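Local coordinates for protein alpha-galactosidase (PDB 3MI6) that probably releases terminal, non-reducing alpha-D-galactose from alpha-galactosides by hydrolysis, and belongs to glycosyl hydrolase family 36, at residues D[191-195]-D[206-211]; D[229-235]-D[258-262]; D[25-29]-D[65-69]; D[30-34]-D[73-77]. All coordinates share one frame; numbering follows the deposited sequence.

Contact 1: D[191-195]-D[206-211]; sequences YDLIQ and LYRHPL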
loop_
_atom_site.group_PDB
_atom_site.type_symbol
_atom_site.label_atom_id
_atom_site.label_comp_id
_atom_site.label_asym_id
_atom_site.label_seq_id
_atom_site.Cartn_x
_atom_site.Cartn_y
_atom_site.Cartn_z
ATOM N N TYR D 191 -13.023 6.669 -4.872
ATOM C CA TYR D 191 -13.681 5.587 -4.128
ATOM C C TYR D 191 -12.964 4.253 -4.303
ATOM O O TYR D 191 -12.177 4.084 -5.236
ATOM C CB TYR D 191 -15.150 5.415 -4.552
ATOM C CG TYR D 191 -16.040 6.611 -4.286
ATOM C CD1 TYR D 191 -16.676 6.766 -3.070
ATOM C CD2 TYR D 191 -16.260 7.567 -5.264
ATOM C CE1 TYR D 191 -17.491 7.848 -2.823
ATOM C CE2 TYR D 191 -17.081 8.646 -5.030
ATOM C CZ TYR D 191 -17.687 8.783 -3.803
ATOM O OH TYR D 191 -18.494 9.865 -3.551
ATOM N N ASP D 192 -13.233 3.307 -3.406
ATOM C CA ASP D 192 -12.804 1.925 -3.610
ATOM C C ASP D 192 -14.066 1.249 -4.053
ATOM O O ASP D 192 -15.130 1.533 -3.502
ATOM C CB ASP D 192 -12.356 1.226 -2.305
ATOM C CG ASP D 192 -11.034 1.742 -1.754
ATOM O OD1 ASP D 192 -10.235 2.335 -2.510
ATOM O OD2 ASP D 192 -10.783 1.535 -0.543
ATOM N N LEU D 193 -13.949 0.350 -5.029
ATOM C CA LEU D 193 -15.049 -0.523 -5.438
ATOM C C LEU D 193 -14.961 -1.779 -4.613
ATOM O O LEU D 193 -13.913 -2.425 -4.577
ATOM C CB LEU D 193 -14.929 -0.889 -6.921
ATOM C CG LEU D 193 -15.708 -2.095 -7.445
ATOM C CD1 LEU D 193 -17.179 -1.911 -7.210
ATOM C CD2 LEU D 193 -15.418 -2.264 -8.901
ATOM N N ILE D 194 -16.058 -2.125 -3.954
ATOM C CA ILE D 194 -16.120 -3.306 -3.122
ATOM C C ILE D 194 -17.108 -4.274 -3.763
ATOM O O ILE D 194 -18.279 -3.944 -3.957
ATOM C CB ILE D 194 -16.579 -2.946 -1.706
ATOM C CG1 ILE D 194 -15.622 -1.915 -1.106
ATOM C CG2 ILE D 194 -16.648 -4.182 -0.821
ATOM C CD1 ILE D 194 -16.052 -1.380 0.262
ATOM N N GLN D 195 -16.631 -5.473 -4.095
ATOM C CA GLN D 195 -17.423 -6.451 -4.835
ATOM C C GLN D 195 -17.420 -7.736 -4.052
ATOM O O GLN D 195 -16.741 -7.850 -3.040
ATOM C CB GLN D 195 -16.829 -6.698 -6.217
ATOM C CG GLN D 195 -15.379 -7.097 -6.125
ATOM C CD GLN D 195 -14.709 -7.158 -7.463
ATOM O OE1 GLN D 195 -14.289 -6.139 -8.010
ATOM N NE2 GLN D 195 -14.578 -8.363 -7.999
ATOM N N LEU D 206 -15.045 -10.876 -0.143
ATOM C CA LEU D 206 -14.992 -9.436 -0.380
ATOM C C LEU D 206 -13.672 -8.992 -1.046
ATOM O O LEU D 206 -12.592 -9.419 -0.657
ATOM C CB LEU D 206 -15.202 -8.714 0.942
ATOM C CG LEU D 206 -15.373 -7.193 0.955
ATOM C CD1 LEU D 206 -16.143 -6.831 2.197
ATOM C CD2 LEU D 206 -14.051 -6.417 0.910
ATOM N N TYR D 207 -13.772 -8.155 -2.073
ATOM C CA TYR D 207 -12.590 -7.612 -2.739
ATOM C C TYR D 207 -12.729 -6.103 -2.755
ATOM O O TYR D 207 -13.819 -5.575 -2.963
ATOM C CB TYR D 207 -12.428 -8.154 -4.158
ATOM C CG TYR D 207 -12.058 -9.595 -4.201
ATOM C CD1 TYR D 207 -10.724 -9.992 -4.184
ATOM C CD2 TYR D 207 -13.036 -10.586 -4.225
ATOM C CE1 TYR D 207 -10.371 -11.344 -4.213
ATOM C CE2 TYR D 207 -12.687 -11.942 -4.248
ATOM C CZ TYR D 207 -11.351 -12.307 -4.245
ATOM O OH TYR D 207 -11.000 -13.644 -4.262
ATOM N N ARG D 208 -11.635 -5.401 -2.497
ATOM C CA ARG D 208 -11.718 -3.965 -2.288
ATOM C C ARG D 208 -10.596 -3.285 -3.062
ATOM O O ARG D 208 -9.430 -3.461 -2.740
ATOM C CB ARG D 208 -11.670 -3.638 -0.789
ATOM C CG ARG D 208 -11.515 -2.138 -0.487
ATOM C CD ARG D 208 -11.925 -1.732 0.930
ATOM N NE ARG D 208 -12.012 -0.279 1.043
ATOM C CZ ARG D 208 -12.565 0.369 2.063
ATOM N NH1 ARG D 208 -13.096 -0.276 3.085
ATOM N NH2 ARG D 208 -12.607 1.675 2.055
ATOM N N HIS D 209 -10.955 -2.552 -4.109
ATOM C CA HIS D 209 -9.966 -1.931 -5.002
ATOM C C HIS D 209 -10.307 -0.465 -5.327
ATOM O O HIS D 209 -11.473 -0.088 -5.483
ATOM C CB HIS D 209 -9.787 -2.763 -6.295
ATOM C CG HIS D 209 -9.145 -4.099 -6.067
ATOM N ND1 HIS D 209 -9.858 -5.218 -5.689
ATOM C CD2 HIS D 209 -7.849 -4.482 -6.123
ATOM C CE1 HIS D 209 -9.031 -6.234 -5.531
ATOM N NE2 HIS D 209 -7.807 -5.815 -5.791
ATOM N N PRO D 210 -9.282 0.374 -5.409
ATOM C CA PRO D 210 -9.495 1.769 -5.792
ATOM C C PRO D 210 -9.954 1.840 -7.248
ATOM O O PRO D 210 -9.477 1.039 -8.043
ATOM C CB PRO D 210 -8.093 2.387 -5.669
ATOM C CG PRO D 210 -7.298 1.436 -4.871
ATOM C CD PRO D 210 -7.868 0.072 -5.167
ATOM N N LEU D 211 -10.858 2.760 -7.585
ATOM C CA LEU D 211 -11.266 2.964 -8.963
ATOM C C LEU D 211 -10.054 3.378 -9.774
ATOM O O LEU D 211 -9.059 3.856 -9.215
ATOM C CB LEU D 211 -12.325 4.057 -9.038
ATOM C CG LEU D 211 -13.814 3.687 -9.085
ATOM C CD1 LEU D 211 -14.072 2.212 -8.809
ATOM C CD2 LEU D 211 -14.582 4.550 -8.120
#

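Contact 2: D[229-235]-D[258-262]; sequences QNPFMML and FLDAI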
loop_
_atom_site.group_PDB
_atom_site.type_symbol
_atom_site.label_atom_id
_atom_site.label_comp_id
_atom_site.label_asym_id
_atom_site.label_seq_id
_atom_site.Cartn_x
_atom_site.Cartn_y
_atom_site.Cartn_z
ATOM N N GLN D 229 -20.129 -13.830 -9.274
ATOM C CA GLN D 229 -20.235 -12.407 -8.935
ATOM C C GLN D 229 -21.641 -12.119 -8.447
ATOM O O GLN D 229 -22.601 -12.527 -9.083
ATOM C CB GLN D 229 -19.970 -11.521 -10.155
ATOM C CG GLN D 229 -18.681 -11.818 -10.914
ATOM C CD GLN D 229 -17.431 -11.320 -10.203
ATOM O OE1 GLN D 229 -17.501 -10.725 -9.121
ATOM N NE2 GLN D 229 -16.271 -11.547 -10.828
ATOM N N ASN D 230 -21.767 -11.420 -7.325
ATOM C CA ASN D 230 -23.077 -11.012 -6.827
ATOM C C ASN D 230 -23.441 -9.612 -7.286
ATOM O O ASN D 230 -22.555 -8.771 -7.453
ATOM C CB ASN D 230 -23.113 -11.042 -5.301
ATOM C CG ASN D 230 -24.509 -10.935 -4.772
ATOM O OD1 ASN D 230 -25.166 -11.944 -4.539
ATOM N ND2 ASN D 230 -24.996 -9.715 -4.626
ATOM N N PRO D 231 -24.748 -9.350 -7.476
ATOM C CA PRO D 231 -25.237 -8.043 -7.942
ATOM C C PRO D 231 -24.973 -6.897 -6.971
ATOM O O PRO D 231 -25.015 -5.748 -7.392
ATOM C CB PRO D 231 -26.748 -8.261 -8.078
ATOM C CG PRO D 231 -26.902 -9.727 -8.287
ATOM C CD PRO D 231 -25.819 -10.363 -7.465
ATOM N N PHE D 232 -24.716 -7.192 -5.703
ATOM C CA PHE D 232 -24.471 -6.134 -4.717
ATOM C C PHE D 232 -23.035 -5.598 -4.677
ATOM O O PHE D 232 -22.071 -6.361 -4.639
ATOM C CB PHE D 232 -24.840 -6.600 -3.316
ATOM C CG PHE D 232 -24.459 -5.629 -2.266
ATOM C CD1 PHE D 232 -25.146 -4.427 -2.146
ATOM C CD2 PHE D 232 -23.393 -5.884 -1.421
ATOM C CE1 PHE D 232 -24.784 -3.496 -1.177
ATOM C CE2 PHE D 232 -23.025 -4.969 -0.440
ATOM C CZ PHE D 232 -23.720 -3.768 -0.314
HETATM N N MSE D 233 -22.885 -4.283 -4.642
HETATM C CA MSE D 233 -21.550 -3.696 -4.615
HETATM C C MSE D 233 -21.576 -2.411 -3.826
HETATM O O MSE D 233 -22.652 -1.889 -3.538
HETATM C CB MSE D 233 -21.088 -3.388 -6.029
HETATM C CG MSE D 233 -21.961 -2.378 -6.727
HETATM SE SE MSE D 233 -21.277 -1.829 -8.465
HETATM C CE MSE D 233 -20.188 -0.317 -7.923
HETATM N N MSE D 234 -20.394 -1.892 -3.492
HETATM C CA MSE D 234 -20.295 -0.639 -2.753
HETATM C C MSE D 234 -19.252 0.267 -3.360
HETATM O O MSE D 234 -18.298 -0.211 -3.990
HETATM C CB MSE D 234 -19.965 -0.900 -1.295
HETATM C CG MSE D 234 -21.010 -1.741 -0.607
HETATM SE SE MSE D 234 -20.717 -2.026 1.301
HETATM C CE MSE D 234 -19.080 -3.079 1.163
ATOM N N LEU D 235 -19.461 1.576 -3.212
ATOM C CA LEU D 235 -18.401 2.548 -3.456
ATOM C C LEU D 235 -18.055 3.184 -2.127
ATOM O O LEU D 235 -18.842 3.978 -1.596
ATOM C CB LEU D 235 -18.847 3.650 -4.406
ATOM C CG LEU D 235 -18.853 3.478 -5.920
ATOM C CD1 LEU D 235 -18.888 4.863 -6.544
ATOM C CD2 LEU D 235 -17.633 2.721 -6.387
ATOM N N PHE D 258 -26.826 -9.978 -15.004
ATOM C CA PHE D 258 -26.695 -8.596 -14.557
ATOM C C PHE D 258 -25.371 -7.942 -14.944
ATOM O O PHE D 258 -24.402 -8.623 -15.283
ATOM C CB PHE D 258 -26.907 -8.499 -13.051
ATOM C CG PHE D 258 -25.731 -8.941 -12.250
ATOM C CD1 PHE D 258 -25.585 -10.266 -11.884
ATOM C CD2 PHE D 258 -24.769 -8.040 -11.855
ATOM C CE1 PHE D 258 -24.507 -10.684 -11.129
ATOM C CE2 PHE D 258 -23.694 -8.456 -11.103
ATOM C CZ PHE D 258 -23.567 -9.787 -10.740
ATOM N N LEU D 259 -25.352 -6.612 -14.890
ATOM C CA LEU D 259 -24.117 -5.822 -15.002
ATOM C C LEU D 259 -23.996 -4.770 -13.880
ATOM O O LEU D 259 -24.926 -4.044 -13.592
ATOM C CB LEU D 259 -24.022 -5.150 -16.377
ATOM C CG LEU D 259 -22.953 -4.073 -16.547
ATOM C CD1 LEU D 259 -21.612 -4.713 -16.761
ATOM C CD2 LEU D 259 -23.290 -3.178 -17.720
ATOM N N ASP D 260 -22.839 -4.729 -13.243
ATOM C CA ASP D 260 -22.487 -3.697 -12.277
ATOM C C ASP D 260 -21.251 -3.039 -12.819
ATOM O O ASP D 260 -20.188 -3.644 -12.837
ATOM C CB ASP D 260 -22.141 -4.313 -10.932
ATOM C CG ASP D 260 -23.353 -4.583 -10.085
ATOM O OD1 ASP D 260 -24.499 -4.383 -10.551
ATOM O OD2 ASP D 260 -23.157 -5.001 -8.928
ATOM N N ALA D 261 -21.381 -1.808 -13.278
ATOM C CA ALA D 261 -20.298 -1.210 -14.029
ATOM C C ALA D 261 -19.991 0.174 -13.531
ATOM O O ALA D 261 -20.887 0.985 -13.295
ATOM C CB ALA D 261 -20.608 -1.202 -15.515
ATOM N N ILE D 262 -18.706 0.439 -13.364
ATOM C CA ILE D 262 -18.248 1.731 -12.905
ATOM C C ILE D 262 -17.161 2.232 -13.820
ATOM O O ILE D 262 -16.120 1.590 -13.972
ATOM C CB ILE D 262 -17.652 1.631 -11.543
ATOM C CG1 ILE D 262 -18.682 1.091 -10.600
ATOM C CG2 ILE D 262 -17.254 2.984 -11.065
ATOM C CD1 ILE D 262 -18.686 1.869 -9.318
#

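Contact 3: D[25-29]-D[65-69]; sequences IMKNG and NPNFQ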
loop_
_atom_site.group_PDB
_atom_site.type_symbol
_atom_site.label_atom_id
_atom_site.label_comp_id
_atom_site.label_asym_id
_atom_site.label_seq_id
_atom_site.Cartn_x
_atom_site.Cartn_y
_atom_site.Cartn_z
ATOM N N ILE D 25 -34.128 18.934 -14.837
ATOM C CA ILE D 25 -34.360 18.927 -16.277
ATOM C C ILE D 25 -33.593 20.082 -16.891
ATOM O O ILE D 25 -33.592 21.201 -16.368
ATOM C CB ILE D 25 -35.843 19.037 -16.629
ATOM C CG1 ILE D 25 -36.608 17.854 -16.045
ATOM C CG2 ILE D 25 -36.021 19.045 -18.126
ATOM C CD1 ILE D 25 -36.082 16.507 -16.512
HETATM N N MSE D 26 -32.935 19.816 -18.005
HETATM C CA MSE D 26 -31.981 20.771 -18.533
HETATM C C MSE D 26 -32.348 21.407 -19.873
HETATM O O MSE D 26 -33.308 21.009 -20.548
HETATM C CB MSE D 26 -30.619 20.107 -18.634
HETATM C CG MSE D 26 -30.119 19.574 -17.303
HETATM SE SE MSE D 26 -28.189 19.467 -17.374
HETATM C CE MSE D 26 -27.962 18.232 -18.886
ATOM N N LYS D 27 -31.563 22.415 -20.235
ATOM C CA LYS D 27 -31.731 23.153 -21.476
ATOM C C LYS D 27 -32.151 22.246 -22.638
ATOM O O LYS D 27 -33.127 22.530 -23.330
ATOM C CB LYS D 27 -30.429 23.892 -21.791
ATOM C CG LYS D 27 -30.480 24.811 -22.980
ATOM C CD LYS D 27 -29.086 25.351 -23.322
ATOM C CE LYS D 27 -28.562 26.354 -22.280
ATOM N NZ LYS D 27 -29.299 27.655 -22.297
ATOM N N ASN D 28 -31.434 21.145 -22.843
ATOM C CA ASN D 28 -31.706 20.289 -23.994
ATOM C C ASN D 28 -32.813 19.272 -23.780
ATOM O O ASN D 28 -33.079 18.465 -24.663
ATOM C CB ASN D 28 -30.456 19.554 -24.443
ATOM C CG ASN D 28 -30.077 18.435 -23.501
ATOM O OD1 ASN D 28 -30.562 18.361 -22.366
ATOM N ND2 ASN D 28 -29.195 17.556 -23.966
ATOM N N GLY D 29 -33.439 19.306 -22.607
ATOM C CA GLY D 29 -34.580 18.456 -22.317
ATOM C C GLY D 29 -34.265 17.184 -21.555
ATOM O O GLY D 29 -35.183 16.490 -21.103
ATOM N N ASN D 65 -24.613 27.426 -27.709
ATOM C CA ASN D 65 -24.124 26.960 -26.426
ATOM C C ASN D 65 -22.852 26.141 -26.614
ATOM O O ASN D 65 -22.906 24.913 -26.629
ATOM C CB ASN D 65 -25.205 26.124 -25.731
ATOM C CG ASN D 65 -26.598 26.718 -25.887
ATOM O OD1 ASN D 65 -27.191 27.194 -24.925
ATOM N ND2 ASN D 65 -27.124 26.682 -27.098
ATOM N N PRO D 66 -21.703 26.817 -26.791
ATOM C CA PRO D 66 -20.447 26.072 -26.948
ATOM C C PRO D 66 -20.123 25.302 -25.673
ATOM O O PRO D 66 -19.537 24.226 -25.725
ATOM C CB PRO D 66 -19.400 27.174 -27.179
ATOM C CG PRO D 66 -20.175 28.362 -27.636
ATOM C CD PRO D 66 -21.497 28.270 -26.919
ATOM N N ASN D 67 -20.536 25.853 -24.540
ATOM C CA ASN D 67 -20.144 25.318 -23.250
ATOM C C ASN D 67 -21.085 24.236 -22.730
ATOM O O ASN D 67 -20.822 23.628 -21.691
ATOM C CB ASN D 67 -19.998 26.451 -22.222
ATOM C CG ASN D 67 -19.074 27.583 -22.702
ATOM O OD1 ASN D 67 -19.074 28.673 -22.126
ATOM N ND2 ASN D 67 -18.291 27.329 -23.749
ATOM N N PHE D 68 -22.186 23.999 -23.431
ATOM C CA PHE D 68 -23.014 22.844 -23.115
ATOM C C PHE D 68 -22.386 21.635 -23.796
ATOM O O PHE D 68 -22.471 21.490 -25.010
ATOM C CB PHE D 68 -24.458 23.043 -23.579
ATOM C CG PHE D 68 -25.442 22.097 -22.940
ATOM C CD1 PHE D 68 -25.589 20.806 -23.411
ATOM C CD2 PHE D 68 -26.231 22.507 -21.876
ATOM C CE1 PHE D 68 -26.504 19.935 -22.828
ATOM C CE2 PHE D 68 -27.144 21.644 -21.284
ATOM C CZ PHE D 68 -27.282 20.358 -21.759
ATOM N N GLN D 69 -21.722 20.794 -23.007
ATOM C CA GLN D 69 -20.991 19.640 -23.527
ATOM C C GLN D 69 -21.321 18.406 -22.704
ATOM O O GLN D 69 -20.958 18.331 -21.528
ATOM C CB GLN D 69 -19.482 19.900 -23.507
ATOM C CG GLN D 69 -19.049 21.004 -24.457
ATOM C CD GLN D 69 -17.566 21.336 -24.371
ATOM O OE1 GLN D 69 -16.814 21.142 -25.334
ATOM N NE2 GLN D 69 -17.143 21.849 -23.225
#

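Contact 4: D[30-34]-D[73-77]; sequences EAGQI and IKAEY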
loop_
_atom_site.group_PDB
_atom_site.type_symbol
_atom_site.label_atom_id
_atom_site.label_comp_id
_atom_site.label_asym_id
_atom_site.label_seq_id
_atom_site.Cartn_x
_atom_site.Cartn_y
_atom_site.Cartn_z
ATOM N N GLU D 30 -32.975 16.864 -21.427
ATOM C CA GLU D 30 -32.532 15.679 -20.684
ATOM C C GLU D 30 -32.348 16.009 -19.215
ATOM O O GLU D 30 -32.131 17.165 -18.856
ATOM C CB GLU D 30 -31.231 15.107 -21.259
ATOM C CG GLU D 30 -31.425 14.231 -22.481
ATOM C CD GLU D 30 -30.112 13.759 -23.093
ATOM O OE1 GLU D 30 -29.447 14.556 -23.791
ATOM O OE2 GLU D 30 -29.740 12.580 -22.882
ATOM N N ALA D 31 -32.435 14.982 -18.374
ATOM C CA ALA D 31 -32.272 15.131 -16.927
ATOM C C ALA D 31 -30.799 15.142 -16.506
ATOM O O ALA D 31 -30.015 14.281 -16.919
ATOM C CB ALA D 31 -33.033 14.025 -16.189
ATOM N N GLY D 32 -30.443 16.125 -15.680
ATOM C CA GLY D 32 -29.076 16.344 -15.227
ATOM C C GLY D 32 -28.914 16.088 -13.742
ATOM O O GLY D 32 -29.577 16.685 -12.895
ATOM N N GLN D 33 -28.023 15.165 -13.425
ATOM C CA GLN D 33 -27.775 14.777 -12.049
ATOM C C GLN D 33 -27.012 15.903 -11.388
ATOM O O GLN D 33 -26.075 16.437 -11.976
ATOM C CB GLN D 33 -26.969 13.487 -12.039
ATOM C CG GLN D 33 -26.199 13.242 -10.807
ATOM C CD GLN D 33 -27.074 12.964 -9.626
ATOM O OE1 GLN D 33 -28.221 12.507 -9.751
ATOM N NE2 GLN D 33 -26.531 13.226 -8.448
ATOM N N ILE D 34 -27.434 16.290 -10.186
ATOM C CA ILE D 34 -26.790 17.406 -9.495
ATOM C C ILE D 34 -25.955 16.942 -8.285
ATOM O O ILE D 34 -24.819 17.371 -8.100
ATOM C CB ILE D 34 -27.825 18.471 -9.020
ATOM C CG1 ILE D 34 -28.863 18.744 -10.097
ATOM C CG2 ILE D 34 -27.141 19.781 -8.649
ATOM C CD1 ILE D 34 -29.737 19.906 -9.767
ATOM N N ILE D 73 -21.042 16.721 -18.460
ATOM C CA ILE D 73 -22.315 16.836 -17.759
ATOM C C ILE D 73 -22.785 15.533 -17.124
ATOM O O ILE D 73 -23.038 14.559 -17.823
ATOM C CB ILE D 73 -23.440 17.331 -18.691
ATOM C CG1 ILE D 73 -23.214 18.791 -19.103
ATOM C CG2 ILE D 73 -24.790 17.179 -18.010
ATOM C CD1 ILE D 73 -24.315 19.341 -19.985
ATOM N N LYS D 74 -22.909 15.525 -15.802
ATOM C CA LYS D 74 -23.482 14.392 -15.094
ATOM C C LYS D 74 -24.930 14.107 -15.519
ATOM O O LYS D 74 -25.806 14.960 -15.430
ATOM C CB LYS D 74 -23.444 14.627 -13.595
ATOM C CG LYS D 74 -22.082 14.495 -12.955
ATOM C CD LYS D 74 -22.057 15.313 -11.675
ATOM C CE LYS D 74 -22.143 16.774 -12.052
ATOM N NZ LYS D 74 -22.443 17.635 -10.907
ATOM N N ALA D 75 -25.183 12.886 -15.966
ATOM C CA ALA D 75 -26.495 12.539 -16.472
ATOM C C ALA D 75 -27.212 11.585 -15.555
ATOM O O ALA D 75 -26.611 10.942 -14.691
ATOM C CB ALA D 75 -26.378 11.933 -17.834
ATOM N N GLU D 76 -28.508 11.474 -15.778
ATOM C CA GLU D 76 -29.358 10.641 -14.951
ATOM C C GLU D 76 -29.717 9.348 -15.682
ATOM O O GLU D 76 -29.979 8.326 -15.067
ATOM C CB GLU D 76 -30.617 11.419 -14.587
ATOM C CG GLU D 76 -31.476 10.750 -13.558
ATOM C CD GLU D 76 -30.872 10.794 -12.163
ATOM O OE1 GLU D 76 -29.778 11.389 -11.991
ATOM O OE2 GLU D 76 -31.506 10.237 -11.239
ATOM N N TYR D 77 -29.709 9.397 -17.006
ATOM C CA TYR D 77 -30.043 8.243 -17.826
ATOM C C TYR D 77 -29.618 8.587 -19.228
ATOM O O TYR D 77 -30.421 9.042 -20.017
ATOM C CB TYR D 77 -31.555 7.948 -17.782
ATOM C CG TYR D 77 -31.893 6.503 -18.043
ATOM C CD1 TYR D 77 -31.743 5.548 -17.055
ATOM C CD2 TYR D 77 -32.342 6.092 -19.274
ATOM C CE1 TYR D 77 -32.030 4.228 -17.286
ATOM C CE2 TYR D 77 -32.638 4.782 -19.517
ATOM C CZ TYR D 77 -32.477 3.850 -18.522
ATOM O OH TYR D 77 -32.772 2.526 -18.775
#

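Contact 1: D[191-195]-D[206-211]
Leu193 and His209 exchange both backbone hydrogen bonds, and Gln195 and Tyr207 do the same, the register of an antiparallel beta hairpin built from strands 192-197 and 205-210. The Leu193 N to His209 O bond measures 2.6 Å, and Leu211 N closes the open end on Tyr191 O at 3.0 Å.

The one salt bridge lies on the face that carries Asp192, Ile194 and Arg208. The arginine, with CG anti to its N (chi1 170°), runs extended to NE, which reaches Asp192 OD2 at 2.7 Å on the anti lone pair. That oxygen lies near the guanidinium plane, although the carboxylate is turned 76° from it. Arg208 NH2 adds a weak bond to Asp192 OD2 at 3.2 Å, and NH1 goes to Thr240 O.

Apolar contact frames the bridge. Ile194 CD1 sits over one guanidinium face, Ile194 CG2 meets Leu206 CG at 3.7 Å, and at the hairpin's other end Leu211 lays CD1 on Leu193 CB. Gln195 turns its amide to Ser197 and to Arg212 and Pro213 of the second subunit.

Backbone pairing thus sets the register, while one carboxylate oxygen, held by NE with a weak second bond from NH2, ties the strands together from the side.

Contact 2: D[229-235]-D[258-262]
Pro231 lies across Phe258 at about a right angle, with its CA over one face of the ring, 3.8 Å from the centroid, in a CH-pi contact. The CA is offset toward the rim, and Pro231 CG comes to Phe258 CE1 at 3.8 Å. Gln229 O approaches the edge of the same ring, 3.3 Å from Phe258 CZ. Phe258 stands with CG between its N and carbonyl carbon (chi1 77°), a setting that raises the ring from strand 258-262 against the segment from Gln229 to Pro231.

Next along the strand, Asp260 points its carboxylate at the proline carbonyl: OD2 of Asp260 lies 2.5 Å from Pro231 O, a separation too short to interpret at this resolution. Met233, a selenomethionine, slides past Asp260 in the opposite direction, with Met233 SE 3.6 Å from Asp260 CB. Its chain bends at chi3 (-90°), but the model sets the terminal methyl too near Ile262 CD1 for its exact place to be trusted. Leu235 and Ile262 reach toward each other tip to tip, and this end of the contact is apolar.

The two strands run nearly in the same direction, 13° apart, but the axes of the short segments 233-235 and 258-262 come no closer than 9.5 Å. Side chains fill the distance, and no clear hydrogen bond joins the segments: this is packing between sheets. Strand 233-236 sits between 192-197 and 247-252 in its own sheet, strand 258-264 pairs with 214-219 and 270-274 in the other, and Ile272 of strand 270-274 touches Met233, Leu235 and Ile262 within the interface.

Contact 3: D[25-29]-D[65-69]
Met26 to Gly29 form a type I beta turn, closed by Gly29 N to Met26 O at 2.7 Å, and three consecutive side chains of this turn gather round the ring of Phe68 from the loop 65-69. Met26, a selenomethionine, crosses the phenyl obliquely and brings its terminal methyl CE to Phe68 CZ at 3.6 Å. Lys27 lays only its CB near Phe68 CE2, at 4.0 Å. Asn28 crosses the phenylalanine at about a right angle, its amide tilted 54° from the ring plane and Asn28 ND2 3.8 Å from Phe68 CE1. The ring reaches this group because CG is anti to the Phe68 N (chi1 -163°), directed across to the turn.

Farther out, Lys27 and Asn65 come from opposite directions, and the lysine's methylenes CD and CE pass beside the amide oxygen OD1. Lys27 NZ stands 3.4 Å from Asn65 OD1 at a poor angle, so no hydrogen bond is made there; the side-chain nitrogen ND2 of Asn65 is hydrogen-bonded to Asn62 OD1. Asn28 OD1 accepts from Glu30 N, which fixes the amide beside the ring. A leucine here would probably leave Glu30 N without that acceptor and free the side chain to turn against Phe68.

With no hydrogen bond between segments 25-29 and 65-69, the contact rests on van der Waals packing round one buried aromatic ring, and the side-chain amides of Asn28 and Asn65 find partners close by in their own loops.

Contact 4: D[30-34]-D[73-77]
Gly32 and Ala75 form a single backbone bridge, their CA atoms 4.8 Å apart, where the loop 73-77 runs along strand 31-36, an outermost strand of the four-stranded antiparallel sheet at the start of the chain. Two bonds flank the bridge: Gln33 N to Lys74 O at 3.0 Å, with the donor 49° out of the carbonyl plane, and a weak one from Glu76 N to Ala31 O.

The close-packed part lies on the Gln33 and Glu76 side. Ala31 CB meets Glu76 CB at 3.9 Å, and the glutamate, with CG anti to its N (chi1 -171°) and a bend at chi2, brings its carboxylate beside the Gln33 amide. The side chains cross obliquely, and the two flat groups are only 16° apart. Beyond them OE2 of Glu76 is held by the hydroxyls of Tyr151 and Tyr21, so this buried acid also ties the loop to neighbouring strands. An alanine in place of Gln33 removes the amide and would probably leave a gap beside the Glu76 carboxylate, which would lose its neighbour on that side.

Lys74 makes the looser side. Lys74 CB stands 3.6 Å from Gln33 O, but the chain bends at chi3 and leads the amino group to the edge of the contact, where Arg681 of the third subunit brings a like charge close. There Lys74 NZ stops 3.7 Å from Ile34 O.

Contact 2 is buried and contact 4 largely so, contact 1 is partly buried, and contact 3 lies at the surface, farthest from the centre of the chain. Contacts 1 and 2 meet at neighbouring strands of one sheet, where Ile194 N probably bonds to Met234 O; the first pairs strands through backbone bonds and a salt bridge, the second packs that sheet on another through side chains. Contacts 3 and 4 alternate along the chain and touch through Ile73, which rests on Met26 and Phe68, so one long loop is fastened twice to the same hairpin: apolar at the turn, by backbone bonds along the strand. The two pairs do not touch each other.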